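Local coordinates for protein cellulase (Bacillus sp. BG-CS10, PDB 5E09) that probably hydrolyses internal beta-1,4-glucosidic bonds of cellulose, as a halophilic family 5 glycoside hydrolase carrying a family 46 carbohydrate-binding module, at residues 337-349 and 358-370. Residues are numbered along the deposited sequence; the frame is centred on the assembly and turned at random.
Sequences EGRSATAESNLIH and DQDIQLHLHGNEL
His366 packs its imidazole against Arg339 and bonds to the backbone of Ser340. His366 CB lies 3.8 Å from Ser340 O. CG sits under the guanidinium of Arg339. With CG anti to the carbonyl carbon (chi1 -63°), the ring reaches across to residues 339-342. His366 ND1 donates a nearly straight bond of 2.8 Å to Ser340 O, which lies in the ring plane. His366 CE1 meets Thr342 OG1 at 3.3 Å. CD2 and NE2 finish the ring beneath Arg339 NH2, which stands over the ring centre. The two flat groups stack with their planes 16° apart. Arg339 bends at chi2 and chi3 to reach this position, and its NE forms a salt bridge with Glu294 of helix 286-302. An alanine in place of His366 would probably leave Ser340 O without this donor and the guanidinium without the ring it lies on. Asn368 ND2 donates to Arg339 O at 2.9 Å, from above the carbonyl plane. A type I' turn, Leu365 to Asn368, carries both His366 and Asn368.

Next along the chain, Thr342 and His364 form an antiparallel hydrogen-bonded pair. Glu344 N then donates to Gln362 O. The carboxylate of Glu344 returns to the same residue, and Glu344 OE2 accepts from Gln362 N at 3.0 Å, met from above its plane. Strand 342-343, paired with strand 359-364, is outermost in this antiparallel sheet within the chain. Ile348 belongs to the mixed sheet, and its CD1 touches Ile361 CD1 at 3.6 Å between the two sheets. This is consistent with the immunoglobulin-like beta-sandwich of the X2 family, whose Arg339 end here adjoins the catalytic TIM barrel.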
# COMPACT_ATOMS: atom_id res chain seq x y z
N GLU A 337 -3.12 9.01 16.08
CA GLU A 337 -3.01 9.83 17.29
C GLU A 337 -1.57 10.04 17.76
O GLU A 337 -1.25 11.07 18.36
CB GLU A 337 -3.82 9.20 18.43
CG GLU A 337 -3.83 10.02 19.71
CD GLU A 337 -4.68 9.40 20.81
OE1 GLU A 337 -5.24 8.30 20.58
OE2 GLU A 337 -4.79 10.01 21.90
N GLY A 338 -0.69 9.09 17.47
CA GLY A 338 0.68 9.19 17.94
C GLY A 338 1.46 7.92 17.72
O GLY A 338 0.95 6.94 17.20
N ARG A 339 2.73 7.95 18.12
CA ARG A 339 3.64 6.85 17.84
C ARG A 339 3.38 5.62 18.70
O ARG A 339 2.99 5.73 19.87
CB ARG A 339 5.09 7.32 18.04
CG ARG A 339 5.48 8.47 17.12
CD ARG A 339 6.95 8.41 16.74
NE ARG A 339 7.26 7.21 15.96
CZ ARG A 339 8.47 6.91 15.51
NH1 ARG A 339 9.49 7.72 15.77
NH2 ARG A 339 8.67 5.80 14.81
N SER A 340 3.58 4.44 18.10
CA SER A 340 3.53 3.17 18.82
C SER A 340 4.92 2.60 18.96
O SER A 340 5.76 2.78 18.07
CB SER A 340 2.63 2.16 18.09
OG SER A 340 1.29 2.58 18.07
N ALA A 341 5.17 1.91 20.06
CA ALA A 341 6.42 1.18 20.21
C ALA A 341 6.38 -0.02 19.26
O ALA A 341 5.32 -0.56 18.96
CB ALA A 341 6.62 0.73 21.64
N THR A 342 7.55 -0.41 18.78
CA THR A 342 7.66 -1.59 17.95
C THR A 342 8.81 -2.42 18.50
O THR A 342 9.34 -2.11 19.57
CB THR A 342 7.90 -1.23 16.46
OG1 THR A 342 9.14 -0.53 16.32
CG2 THR A 342 6.78 -0.34 15.93
N ALA A 343 9.19 -3.46 17.78
CA ALA A 343 10.37 -4.25 18.14
C ALA A 343 11.09 -4.69 16.86
O ALA A 343 10.55 -4.55 15.77
CB ALA A 343 9.97 -5.45 18.98
N GLU A 344 12.30 -5.22 17.01
CA GLU A 344 13.11 -5.63 15.87
C GLU A 344 12.42 -6.70 15.03
O GLU A 344 12.74 -6.89 13.86
CB GLU A 344 14.47 -6.14 16.34
CG GLU A 344 14.38 -7.32 17.29
CD GLU A 344 15.75 -7.79 17.78
OE1 GLU A 344 16.76 -7.47 17.12
OE2 GLU A 344 15.80 -8.47 18.83
N SER A 345 11.45 -7.39 15.64
CA SER A 345 10.71 -8.45 14.98
C SER A 345 9.40 -8.69 15.72
O SER A 345 9.29 -8.40 16.91
CB SER A 345 11.55 -9.73 14.93
OG SER A 345 10.75 -10.85 14.62
N ASN A 346 8.40 -9.22 15.02
CA ASN A 346 7.15 -9.59 15.68
C ASN A 346 7.15 -11.09 15.95
O ASN A 346 6.14 -11.67 16.33
CB ASN A 346 5.93 -9.20 14.84
CG ASN A 346 5.71 -10.13 13.66
OD1 ASN A 346 6.65 -10.48 12.95
ND2 ASN A 346 4.47 -10.53 13.45
N LEU A 347 8.31 -11.71 15.75
CA LEU A 347 8.47 -13.14 15.93
C LEU A 347 9.49 -13.46 17.03
O LEU A 347 10.50 -12.77 17.17
CB LEU A 347 8.92 -13.80 14.63
CG LEU A 347 8.09 -13.56 13.37
CD1 LEU A 347 8.69 -14.31 12.19
CD2 LEU A 347 6.63 -13.96 13.58
N ILE A 348 9.20 -14.51 17.79
CA ILE A 348 10.15 -15.09 18.73
C ILE A 348 10.36 -16.56 18.37
O ILE A 348 9.44 -17.37 18.50
CB ILE A 348 9.66 -15.00 20.17
CG1 ILE A 348 9.47 -13.54 20.59
CG2 ILE A 348 10.63 -15.71 21.11
CD1 ILE A 348 8.80 -13.40 21.93
N HIS A 349 11.56 -16.90 17.91
CA HIS A 349 11.84 -18.27 17.51
C HIS A 349 12.49 -19.09 18.61
O HIS A 349 13.45 -18.66 19.24
CB HIS A 349 12.73 -18.30 16.27
CG HIS A 349 12.13 -17.60 15.08
ND1 HIS A 349 12.34 -16.27 14.83
CD2 HIS A 349 11.31 -18.06 14.11
CE1 HIS A 349 11.68 -15.93 13.73
NE2 HIS A 349 11.05 -16.99 13.27
N ASP A 358 16.65 -18.28 28.17
CA ASP A 358 16.23 -16.88 28.18
C ASP A 358 16.45 -16.28 26.79
O ASP A 358 17.41 -16.64 26.10
CB ASP A 358 17.02 -16.08 29.22
CG ASP A 358 16.55 -16.33 30.66
OD1 ASP A 358 15.50 -16.97 30.87
OD2 ASP A 358 17.24 -15.86 31.59
N GLN A 359 15.57 -15.38 26.37
CA GLN A 359 15.71 -14.77 25.04
C GLN A 359 15.53 -13.27 25.07
O GLN A 359 14.55 -12.77 25.61
CB GLN A 359 14.72 -15.39 24.05
CG GLN A 359 14.92 -16.88 23.82
CD GLN A 359 15.04 -17.23 22.35
OE1 GLN A 359 14.62 -16.46 21.48
NE2 GLN A 359 15.61 -18.39 22.07
N ASP A 360 16.48 -12.55 24.48
CA ASP A 360 16.43 -11.09 24.44
C ASP A 360 15.74 -10.60 23.17
O ASP A 360 15.76 -11.27 22.14
CB ASP A 360 17.84 -10.50 24.52
CG ASP A 360 18.39 -10.50 25.94
OD1 ASP A 360 17.81 -11.19 26.80
OD2 ASP A 360 19.41 -9.82 26.18
N ILE A 361 15.12 -9.43 23.26
CA ILE A 361 14.32 -8.84 22.19
C ILE A 361 14.46 -7.33 22.22
O ILE A 361 14.13 -6.68 23.21
CB ILE A 361 12.81 -9.18 22.32
CG1 ILE A 361 12.58 -10.69 22.35
CG2 ILE A 361 12.03 -8.54 21.18
CD1 ILE A 361 11.29 -11.08 23.02
N GLN A 362 14.93 -6.75 21.11
CA GLN A 362 15.14 -5.32 21.05
C GLN A 362 13.83 -4.59 20.77
O GLN A 362 13.20 -4.80 19.74
CB GLN A 362 16.19 -4.98 19.99
CG GLN A 362 16.47 -3.49 19.82
CD GLN A 362 17.14 -2.88 21.04
OE1 GLN A 362 16.66 -1.89 21.59
NE2 GLN A 362 18.26 -3.47 21.47
N LEU A 363 13.41 -3.76 21.72
CA LEU A 363 12.23 -2.93 21.56
C LEU A 363 12.61 -1.59 20.94
O LEU A 363 13.73 -1.11 21.14
CB LEU A 363 11.55 -2.71 22.91
CG LEU A 363 10.33 -3.54 23.30
CD1 LEU A 363 10.46 -5.00 22.86
CD2 LEU A 363 10.11 -3.45 24.81
N HIS A 364 11.70 -1.01 20.16
CA HIS A 364 11.83 0.37 19.71
C HIS A 364 10.71 1.15 20.35
O HIS A 364 9.59 1.17 19.83
CB HIS A 364 11.75 0.49 18.18
CG HIS A 364 12.65 -0.45 17.44
ND1 HIS A 364 13.99 -0.59 17.74
CD2 HIS A 364 12.40 -1.28 16.41
CE1 HIS A 364 14.52 -1.48 16.92
NE2 HIS A 364 13.58 -1.92 16.10
N LEU A 365 11.00 1.80 21.47
CA LEU A 365 9.96 2.38 22.30
C LEU A 365 9.31 3.61 21.67
O LEU A 365 8.14 3.89 21.93
CB LEU A 365 10.53 2.74 23.68
CG LEU A 365 10.91 1.51 24.51
CD1 LEU A 365 11.58 1.93 25.81
CD2 LEU A 365 9.68 0.65 24.79
N HIS A 366 10.07 4.32 20.84
CA HIS A 366 9.57 5.52 20.15
C HIS A 366 8.94 6.52 21.13
O HIS A 366 7.88 7.09 20.86
CB HIS A 366 8.54 5.14 19.07
CG HIS A 366 9.11 4.31 17.96
ND1 HIS A 366 8.37 3.35 17.30
CD2 HIS A 366 10.34 4.30 17.39
CE1 HIS A 366 9.12 2.78 16.37
NE2 HIS A 366 10.32 3.34 16.41
N GLY A 367 9.59 6.71 22.28
CA GLY A 367 9.11 7.66 23.27
C GLY A 367 8.05 7.12 24.21
O GLY A 367 7.59 7.82 25.10
N ASN A 368 7.66 5.86 24.01
CA ASN A 368 6.68 5.23 24.89
C ASN A 368 7.36 4.41 25.97
O ASN A 368 8.58 4.32 26.01
CB ASN A 368 5.73 4.34 24.09
CG ASN A 368 4.86 5.13 23.13
OD1 ASN A 368 4.47 6.25 23.43
ND2 ASN A 368 4.56 4.54 21.97
N GLU A 369 6.56 3.83 26.85
CA GLU A 369 7.06 3.00 27.94
C GLU A 369 6.31 1.67 27.99
O GLU A 369 5.09 1.64 27.85
CB GLU A 369 6.93 3.73 29.28
CG GLU A 369 7.58 5.11 29.33
CD GLU A 369 9.09 5.05 29.38
OE1 GLU A 369 9.66 3.95 29.50
OE2 GLU A 369 9.72 6.13 29.26
N LEU A 370 7.04 0.58 28.20
CA LEU A 370 6.43 -0.72 28.41
C LEU A 370 5.74 -0.72 29.77
O LEU A 370 6.32 -0.25 30.76
CB LEU A 370 7.47 -1.84 28.35
CG LEU A 370 6.95 -3.26 28.52
CD1 LEU A 370 6.21 -3.73 27.27
CD2 LEU A 370 8.08 -4.22 28.88